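PDB 1KUT: phosphoribosylaminoimidazole-succinocarboxamide synthase from Thermotoga maritima, which catalyses the ATP-dependent ligation of L-aspartate to 5-amino-1-(5-phospho-D-ribosyl)imidazole-4-carboxylate, giving SAICAR in the de novo purine pathway. Local coordinates for residues L77-L82 with K170-L175; V85-K90 with V108-F113. All coordinates share one frame; numbering follows the deposited sequence.

Contact 1: residues L77-L82 with K170-L175; sequences LKMFPL and KYEFGL
Phe-80 meets Leu-175 rim to tip: CE1 lies 3.4 Å from CD1 of Leu-175, and CZ touches both methyls of that leucine. Phe-173 O and Gly-174 N, from the residues just before Leu-175 on the facing strand, lie at the ring edge in its plane, near CD1. CG of Phe-80 stands anti to its own carbonyl carbon (chi1 -73°), and this swings the ring, whose CB starts out alongside the opposing strand, back over towards Leu-175. Its backbone is held as well, Phe-80 N giving a bond of 3.0 Å to Phe-173 O. An alanine in place of Phe-80 would probably open a gap beside the Leu-175 methyls, removing part of what holds them, and take away packing against Gln-140 and Ala-136. The pairing is a short antiparallel one in the sheet that holds strands 78-87 and 164-175. Lys-78 and Leu-175 form its hydrogen-bonded pair, Lys-78 N reaching Leu-175 O at 2.8 Å and Leu-175 N returning a bond to Lys-78 O. Next to them Met-79, a selenomethionine, and Gly-174 make a non-hydrogen-bonded pair with CA atoms only 3.9 Å apart; the glycine has no side chain, and its CA lies 4.0 Å from SE of Met-79. The Met-79 chain folds over at chi2 and chi3 (both about -60°), which carries CE to 3.3 Å from Phe-173 O and against CB of Glu-172, whose chain it crosses at about a right angle. The Glu-172 carboxylate is bound through OE2 by Lys-170 NZ and by Lys-116. Beyond Phe-80 the strands part around an inverse gamma turn centred on Pro-81, and a water enters: it accepts from Phe-173 N at 2.8 Å and lies within bonding distance of Phe-80 O and Leu-82 O.

Contact 2: residues V85-K90 with V108-F113; sequences VVRLKK and VPLVEF
Arg-87 and Glu-112 are joined by a salt bridge in which both donors converge on one oxygen: NE of Arg-87 lies 2.6 Å from OE1 of Glu-112, and NH2 lies 2.8 Å from the same atom. The grip is side-on, with that oxygen almost in the guanidinium plane; the two flat groups are turned 69° apart, and this is not a flat two-oxygen pairing. An extended Arg-87 chain from CG to NE brings the group there, and CG1 of Val-85 rests on one face of the guanidinium, 3.9 Å above its plane. OE2 of Glu-112 is taken by Arg-97, so the carboxylate is shared between two arginines. This is the tight part, where four backbone bonds tie the antiparallel hydrogen-bonded pairs Val-85 with Glu-112 and Arg-87 with Leu-110. On the face of Val-86 and Val-111 contact is looser, their CG2 methyls being 4.4 Å apart. At the more open end, Pro-109 CB meets the Leu-88 tip, CD1, at 3.9 Å and Val-86 CG1, and Ile-132 of the second subunit packs on Val-108. Helix 138-160 packs on Val-86 and Val-111, helix 93-98 on Arg-87 and Leu-110, and strand 164-175 flanks Val-85 and Val-86, while His-129 of the second subunit reaches Leu-110 and Glu-112.

Overall arrangement
Strand 78-87 is common to both contacts, whose centres lie about 18 Å apart: contact 1 pairs its beginning with strand 164-175, contact 2 its end with strand 105-115. It is thus the middle of these three strands in one antiparallel sheet. Along the chain, contact 2 is a local pairing nested inside the much longer loop that contact 1 closes. The two also touch, Tyr-171 packing on Val-86, Lys-170 on Val-85 and Leu-82 on Phe-113. Strand 78-87 thereby ties the chain-distant strand 164-175 to the local pairing with 105-115, making one sheet packed on helix 138-160, whereas the second subunit reaches contact 2 but not contact 1.

Contact 1: residues L77-L82 with K170-L175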
ATOM      1  N   LEU B  77       6.332  25.956   0.350  1.00 24.53           N
ATOM      2  CA  LEU B  77       6.005  24.856  -0.545  1.00 25.05           C
ATOM      3  C   LEU B  77       4.578  24.458  -0.265  1.00 25.34           C
ATOM      4  O   LEU B  77       4.105  24.608   0.855  1.00 25.61           O
ATOM      5  CB  LEU B  77       6.899  23.650  -0.274  1.00 24.67           C
ATOM      6  CG  LEU B  77       8.408  23.704  -0.535  1.00 25.16           C
ATOM      7  CD1 LEU B  77       9.034  22.408  -0.018  1.00 25.40           C
ATOM      8  CD2 LEU B  77       8.689  23.865  -2.020  1.00 24.58           C
ATOM      9  N   LYS B  78       3.872  23.988  -1.282  1.00 25.94           N
ATOM     10  CA  LYS B  78       2.525  23.498  -1.041  1.00 26.21           C
ATOM     11  C   LYS B  78       2.784  21.995  -0.859  1.00 25.94           C
ATOM     12  O   LYS B  78       2.912  21.247  -1.830  1.00 25.29           O
ATOM     13  CB  LYS B  78       1.596  23.749  -2.235  1.00 27.53           C
ATOM     14  CG  LYS B  78       0.113  23.628  -1.840  1.00 28.85           C
ATOM     15  CD  LYS B  78      -0.848  23.791  -3.023  1.00 30.27           C
ATOM     16  CE  LYS B  78      -2.300  23.810  -2.529  1.00 30.99           C
ATOM     17  NZ  LYS B  78      -2.604  22.618  -1.673  1.00 31.72           N
HETATM   18  N   MSE B  79       2.894  21.574   0.399  1.00 26.11           N
HETATM   19  CA  MSE B  79       3.198  20.183   0.731  1.00 26.30           C
HETATM   20  C   MSE B  79       2.170  19.134   0.301  1.00 26.40           C
HETATM   21  O   MSE B  79       0.970  19.414   0.210  1.00 26.95           O
HETATM   22  CB  MSE B  79       3.425  20.068   2.241  1.00 26.12           C
HETATM   23  CG  MSE B  79       4.587  20.917   2.778  1.00 26.54           C
HETATM   24 SE   MSE B  79       6.327  20.466   2.003  1.00 26.78          SE
HETATM   25  CE  MSE B  79       6.427  18.618   2.589  1.00 26.16           C
ATOM     26  N   PHE B  80       2.655  17.930   0.008  1.00 26.25           N
ATOM     27  CA  PHE B  80       1.779  16.816  -0.333  1.00 26.08           C
ATOM     28  C   PHE B  80       1.516  16.115   1.002  1.00 25.49           C
ATOM     29  O   PHE B  80       2.430  15.966   1.814  1.00 25.30           O
ATOM     30  CB  PHE B  80       2.462  15.818  -1.269  1.00 26.78           C
ATOM     31  CG  PHE B  80       2.625  16.307  -2.686  1.00 27.52           C
ATOM     32  CD1 PHE B  80       3.668  17.147  -3.035  1.00 27.62           C
ATOM     33  CD2 PHE B  80       1.751  15.883  -3.684  1.00 27.88           C
ATOM     34  CE1 PHE B  80       3.840  17.553  -4.361  1.00 27.73           C
ATOM     35  CE2 PHE B  80       1.921  16.288  -5.009  1.00 27.70           C
ATOM     36  CZ  PHE B  80       2.965  17.120  -5.342  1.00 27.59           C
ATOM     37  N   PRO B  81       0.263  15.690   1.253  1.00 25.02           N
ATOM     38  CA  PRO B  81      -0.058  15.005   2.516  1.00 24.42           C
ATOM     39  C   PRO B  81       0.523  13.600   2.399  1.00 23.75           C
ATOM     40  O   PRO B  81      -0.196  12.596   2.462  1.00 23.45           O
ATOM     41  CB  PRO B  81      -1.582  15.004   2.518  1.00 24.50           C
ATOM     42  CG  PRO B  81      -1.903  14.810   1.049  1.00 24.65           C
ATOM     43  CD  PRO B  81      -0.914  15.747   0.361  1.00 25.03           C
ATOM     44  N   LEU B  82       1.841  13.533   2.253  1.00 23.15           N
ATOM     45  CA  LEU B  82       2.487  12.255   2.030  1.00 22.27           C
ATOM     46  C   LEU B  82       3.821  12.073   2.736  1.00 21.66           C
ATOM     47  O   LEU B  82       4.535  13.037   3.005  1.00 22.29           O
ATOM     48  CB  LEU B  82       2.687  12.114   0.520  1.00 22.29           C
ATOM     49  CG  LEU B  82       2.025  11.028  -0.318  1.00 22.60           C
ATOM     50  CD1 LEU B  82       0.578  10.753   0.116  1.00 22.37           C
ATOM     51  CD2 LEU B  82       2.109  11.493  -1.763  1.00 22.63           C
ATOM     52  N   LYS B 170      12.703   8.506   5.562  1.00 18.37           N
ATOM     53  CA  LYS B 170      11.398   8.985   5.117  1.00 18.13           C
ATOM     54  C   LYS B 170      11.508  10.436   4.635  1.00 17.82           C
ATOM     55  O   LYS B 170      12.185  11.254   5.265  1.00 17.54           O
ATOM     56  CB  LYS B 170      10.393   8.925   6.270  1.00 18.79           C
ATOM     57  CG  LYS B 170       9.027   9.494   5.894  1.00 20.10           C
ATOM     58  CD  LYS B 170       8.378  10.236   7.054  1.00 21.60           C
ATOM     59  CE  LYS B 170       9.262  11.380   7.563  1.00 22.22           C
ATOM     60  NZ  LYS B 170       8.465  12.447   8.244  1.00 22.26           N
ATOM     61  N   TYR B 171      10.842  10.748   3.523  1.00 17.28           N
ATOM     62  CA  TYR B 171      10.840  12.107   2.965  1.00 16.88           C
ATOM     63  C   TYR B 171       9.420  12.660   2.866  1.00 17.57           C
ATOM     64  O   TYR B 171       8.433  11.946   3.063  1.00 17.56           O
ATOM     65  CB  TYR B 171      11.428  12.123   1.550  1.00 15.12           C
ATOM     66  CG  TYR B 171      12.831  11.545   1.439  1.00 14.07           C
ATOM     67  CD1 TYR B 171      13.935  12.229   1.954  1.00 13.44           C
ATOM     68  CD2 TYR B 171      13.048  10.315   0.819  1.00 13.08           C
ATOM     69  CE1 TYR B 171      15.215  11.699   1.853  1.00 13.01           C
ATOM     70  CE2 TYR B 171      14.327   9.776   0.709  1.00 12.49           C
ATOM     71  CZ  TYR B 171      15.397  10.474   1.224  1.00 12.36           C
ATOM     72  OH  TYR B 171      16.658   9.969   1.083  1.00 12.26           O
ATOM     73  N   GLU B 172       9.349  13.950   2.558  1.00 18.66           N
ATOM     74  CA  GLU B 172       8.105  14.679   2.344  1.00 19.51           C
ATOM     75  C   GLU B 172       8.437  15.739   1.301  1.00 19.40           C
ATOM     76  O   GLU B 172       9.439  16.447   1.416  1.00 18.77           O
ATOM     77  CB  GLU B 172       7.588  15.306   3.643  1.00 20.79           C
ATOM     78  CG  GLU B 172       6.844  14.298   4.539  1.00 22.95           C
ATOM     79  CD  GLU B 172       6.318  14.904   5.838  1.00 24.50           C
ATOM     80  OE1 GLU B 172       5.959  16.106   5.846  1.00 24.88           O
ATOM     81  OE2 GLU B 172       6.247  14.168   6.853  1.00 25.39           O
ATOM     82  N   PHE B 173       7.611  15.810   0.264  1.00 20.00           N
ATOM     83  CA  PHE B 173       7.816  16.748  -0.831  1.00 20.95           C
ATOM     84  C   PHE B 173       6.686  17.754  -0.972  1.00 22.23           C
ATOM     85  O   PHE B 173       5.578  17.561  -0.433  1.00 22.95           O
ATOM     86  CB  PHE B 173       7.953  16.010  -2.158  1.00 19.61           C
ATOM     87  CG  PHE B 173       9.153  15.104  -2.242  1.00 19.68           C
ATOM     88  CD1 PHE B 173       9.121  13.828  -1.677  1.00 19.20           C
ATOM     89  CD2 PHE B 173      10.288  15.503  -2.940  1.00 18.78           C
ATOM     90  CE1 PHE B 173      10.193  12.958  -1.805  1.00 18.91           C
ATOM     91  CE2 PHE B 173      11.369  14.650  -3.077  1.00 18.92           C
ATOM     92  CZ  PHE B 173      11.318  13.356  -2.501  1.00 19.63           C
ATOM     93  N   GLY B 174       6.970  18.815  -1.726  1.00 23.13           N
ATOM     94  CA  GLY B 174       5.990  19.857  -1.954  1.00 24.05           C
ATOM     95  C   GLY B 174       6.244  20.528  -3.287  1.00 24.84           C
ATOM     96  O   GLY B 174       7.208  20.204  -3.987  1.00 24.59           O
ATOM     97  N   LEU B 175       5.368  21.459  -3.647  1.00 26.10           N
ATOM     98  CA  LEU B 175       5.500  22.189  -4.903  1.00 27.21           C
ATOM     99  C   LEU B 175       5.862  23.634  -4.597  1.00 28.00           C
ATOM    100  O   LEU B 175       5.223  24.270  -3.762  1.00 28.04           O
ATOM    101  CB  LEU B 175       4.178  22.137  -5.684  1.00 27.24           C
ATOM    102  CG  LEU B 175       3.901  21.027  -6.716  1.00 27.39           C
ATOM    103  CD1 LEU B 175       4.895  19.901  -6.603  1.00 27.82           C
ATOM    104  CD2 LEU B 175       2.483  20.511  -6.528  1.00 27.56           C
TER
HETATM  105  O   HOH W   1       5.166  14.720   1.037  1.00 11.22           O

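Contact 2: residues V85-K90 with V108-F113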
ATOM      1  N   VAL B  85       8.820   6.802   1.895  1.00 17.12           N
ATOM      2  CA  VAL B  85       9.865   6.045   2.543  1.00 16.50           C
ATOM      3  C   VAL B  85      10.675   5.216   1.562  1.00 16.76           C
ATOM      4  O   VAL B  85      10.117   4.541   0.688  1.00 16.07           O
ATOM      5  CB  VAL B  85       9.251   5.102   3.596  1.00 17.04           C
ATOM      6  CG1 VAL B  85      10.339   4.285   4.281  1.00 17.12           C
ATOM      7  CG2 VAL B  85       8.457   5.916   4.613  1.00 16.35           C
ATOM      8  N   VAL B  86      11.997   5.278   1.699  1.00 16.60           N
ATOM      9  CA  VAL B  86      12.864   4.485   0.855  1.00 17.20           C
ATOM     10  C   VAL B  86      13.570   3.496   1.769  1.00 18.04           C
ATOM     11  O   VAL B  86      14.133   3.878   2.812  1.00 18.49           O
ATOM     12  CB  VAL B  86      13.906   5.345   0.127  1.00 17.10           C
ATOM     13  CG1 VAL B  86      14.782   4.462  -0.744  1.00 17.12           C
ATOM     14  CG2 VAL B  86      13.209   6.381  -0.741  1.00 17.05           C
ATOM     15  N   ARG B  87      13.526   2.220   1.408  1.00 18.57           N
ATOM     16  CA  ARG B  87      14.181   1.218   2.224  1.00 19.31           C
ATOM     17  C   ARG B  87      15.333   0.607   1.458  1.00 20.08           C
ATOM     18  O   ARG B  87      15.198   0.269   0.285  1.00 19.76           O
ATOM     19  CB  ARG B  87      13.193   0.120   2.622  1.00 19.98           C
ATOM     20  CG  ARG B  87      12.043   0.626   3.475  1.00 19.99           C
ATOM     21  CD  ARG B  87      10.994  -0.435   3.663  1.00 20.49           C
ATOM     22  NE  ARG B  87       9.778   0.141   4.226  1.00 20.57           N
ATOM     23  CZ  ARG B  87       9.646   0.541   5.487  1.00 20.53           C
ATOM     24  NH1 ARG B  87      10.658   0.423   6.334  1.00 20.38           N
ATOM     25  NH2 ARG B  87       8.497   1.071   5.893  1.00 20.04           N
ATOM     26  N   LEU B  88      16.472   0.490   2.138  1.00 20.43           N
ATOM     27  CA  LEU B  88      17.669  -0.095   1.576  1.00 21.36           C
ATOM     28  C   LEU B  88      17.881  -1.426   2.281  1.00 22.04           C
ATOM     29  O   LEU B  88      18.471  -2.352   1.725  1.00 22.11           O
ATOM     30  CB  LEU B  88      18.869   0.824   1.833  1.00 21.54           C
ATOM     31  CG  LEU B  88      19.378   1.712   0.692  1.00 21.15           C
ATOM     32  CD1 LEU B  88      18.235   2.285  -0.082  1.00 21.28           C
ATOM     33  CD2 LEU B  88      20.249   2.815   1.266  1.00 21.26           C
ATOM     34  N   LYS B  89      17.399  -1.509   3.514  1.00 22.79           N
ATOM     35  CA  LYS B  89      17.526  -2.718   4.308  1.00 23.96           C
ATOM     36  C   LYS B  89      16.215  -2.985   5.015  1.00 24.60           C
ATOM     37  O   LYS B  89      15.474  -2.054   5.335  1.00 24.40           O
ATOM     38  CB  LYS B  89      18.641  -2.582   5.343  1.00 24.50           C
ATOM     39  CG  LYS B  89      20.037  -2.384   4.752  1.00 25.58           C
ATOM     40  CD  LYS B  89      21.111  -2.550   5.814  1.00 26.44           C
ATOM     41  CE  LYS B  89      22.503  -2.213   5.272  1.00 27.37           C
ATOM     42  NZ  LYS B  89      22.840  -2.937   4.013  1.00 27.80           N
ATOM     43  N   LYS B  90      15.933  -4.260   5.254  1.00 25.24           N
ATOM     44  CA  LYS B  90      14.694  -4.662   5.909  1.00 26.05           C
ATOM     45  C   LYS B  90      14.685  -4.238   7.365  1.00 26.51           C
ATOM     46  O   LYS B  90      15.539  -4.658   8.140  1.00 26.49           O
ATOM     47  CB  LYS B  90      14.521  -6.183   5.842  1.00 26.01           C
ATOM     48  CG  LYS B  90      14.476  -6.782   4.450  1.00 26.31           C
ATOM     49  CD  LYS B  90      14.330  -8.301   4.554  1.00 26.97           C
ATOM     50  CE  LYS B  90      14.391  -8.994   3.193  1.00 27.39           C
ATOM     51  NZ  LYS B  90      14.519 -10.487   3.337  1.00 27.48           N
ATOM     52  N   VAL B 108      17.244  -4.161  -4.176  1.00 32.65           N
ATOM     53  CA  VAL B 108      17.216  -2.813  -4.722  1.00 31.38           C
ATOM     54  C   VAL B 108      16.464  -1.894  -3.748  1.00 30.42           C
ATOM     55  O   VAL B 108      15.826  -2.366  -2.801  1.00 30.46           O
ATOM     56  CB  VAL B 108      16.524  -2.804  -6.107  1.00 31.29           C
ATOM     57  CG1 VAL B 108      17.193  -3.825  -7.016  1.00 31.15           C
ATOM     58  CG2 VAL B 108      15.048  -3.121  -5.965  1.00 30.80           C
ATOM     59  N   PRO B 109      16.550  -0.570  -3.954  1.00 29.19           N
ATOM     60  CA  PRO B 109      15.855   0.354  -3.057  1.00 28.31           C
ATOM     61  C   PRO B 109      14.332   0.303  -3.222  1.00 27.27           C
ATOM     62  O   PRO B 109      13.800   0.424  -4.332  1.00 26.92           O
ATOM     63  CB  PRO B 109      16.426   1.717  -3.450  1.00 28.47           C
ATOM     64  CG  PRO B 109      17.794   1.372  -4.015  1.00 29.04           C
ATOM     65  CD  PRO B 109      17.483   0.153  -4.835  1.00 29.11           C
ATOM     66  N   LEU B 110      13.636   0.141  -2.107  1.00 25.96           N
ATOM     67  CA  LEU B 110      12.183   0.093  -2.128  1.00 24.80           C
ATOM     68  C   LEU B 110      11.567   1.420  -1.675  1.00 23.87           C
ATOM     69  O   LEU B 110      11.922   1.955  -0.612  1.00 23.52           O
ATOM     70  CB  LEU B 110      11.698  -1.041  -1.234  1.00 24.84           C
ATOM     71  CG  LEU B 110      10.189  -1.157  -1.064  1.00 25.42           C
ATOM     72  CD1 LEU B 110       9.520  -1.563  -2.374  1.00 25.60           C
ATOM     73  CD2 LEU B 110       9.921  -2.157   0.019  1.00 25.50           C
ATOM     74  N   VAL B 111      10.663   1.949  -2.502  1.00 22.75           N
ATOM     75  CA  VAL B 111       9.960   3.196  -2.221  1.00 22.10           C
ATOM     76  C   VAL B 111       8.507   2.897  -1.865  1.00 21.87           C
ATOM     77  O   VAL B 111       7.824   2.227  -2.628  1.00 21.87           O
ATOM     78  CB  VAL B 111       9.925   4.123  -3.445  1.00 22.15           C
ATOM     79  CG1 VAL B 111       9.373   5.477  -3.040  1.00 21.45           C
ATOM     80  CG2 VAL B 111      11.309   4.253  -4.045  1.00 22.69           C
ATOM     81  N   GLU B 112       8.044   3.412  -0.722  1.00 21.52           N
ATOM     82  CA  GLU B 112       6.673   3.223  -0.244  1.00 21.03           C
ATOM     83  C   GLU B 112       6.004   4.564   0.062  1.00 20.81           C
ATOM     84  O   GLU B 112       6.632   5.464   0.627  1.00 20.43           O
ATOM     85  CB  GLU B 112       6.651   2.428   1.065  1.00 21.33           C
ATOM     86  CG  GLU B 112       7.086   0.982   0.999  1.00 22.24           C
ATOM     87  CD  GLU B 112       6.747   0.219   2.287  1.00 22.23           C
ATOM     88  OE1 GLU B 112       7.372   0.470   3.348  1.00 22.26           O
ATOM     89  OE2 GLU B 112       5.836  -0.630   2.236  1.00 22.53           O
ATOM     90  N   PHE B 113       4.725   4.695  -0.276  1.00 20.84           N
ATOM     91  CA  PHE B 113       4.010   5.924   0.042  1.00 21.21           C
ATOM     92  C   PHE B 113       3.026   5.692   1.182  1.00 21.66           C
ATOM     93  O   PHE B 113       2.398   4.643   1.293  1.00 21.72           O
ATOM     94  CB  PHE B 113       3.242   6.466  -1.162  1.00 20.69           C
ATOM     95  CG  PHE B 113       4.113   7.033  -2.239  1.00 21.75           C
ATOM     96  CD1 PHE B 113       4.743   6.197  -3.160  1.00 21.68           C
ATOM     97  CD2 PHE B 113       4.300   8.416  -2.345  1.00 21.58           C
ATOM     98  CE1 PHE B 113       5.546   6.731  -4.174  1.00 22.21           C
ATOM     99  CE2 PHE B 113       5.103   8.955  -3.358  1.00 21.98           C
ATOM    100  CZ  PHE B 113       5.727   8.112  -4.274  1.00 21.46           C
TER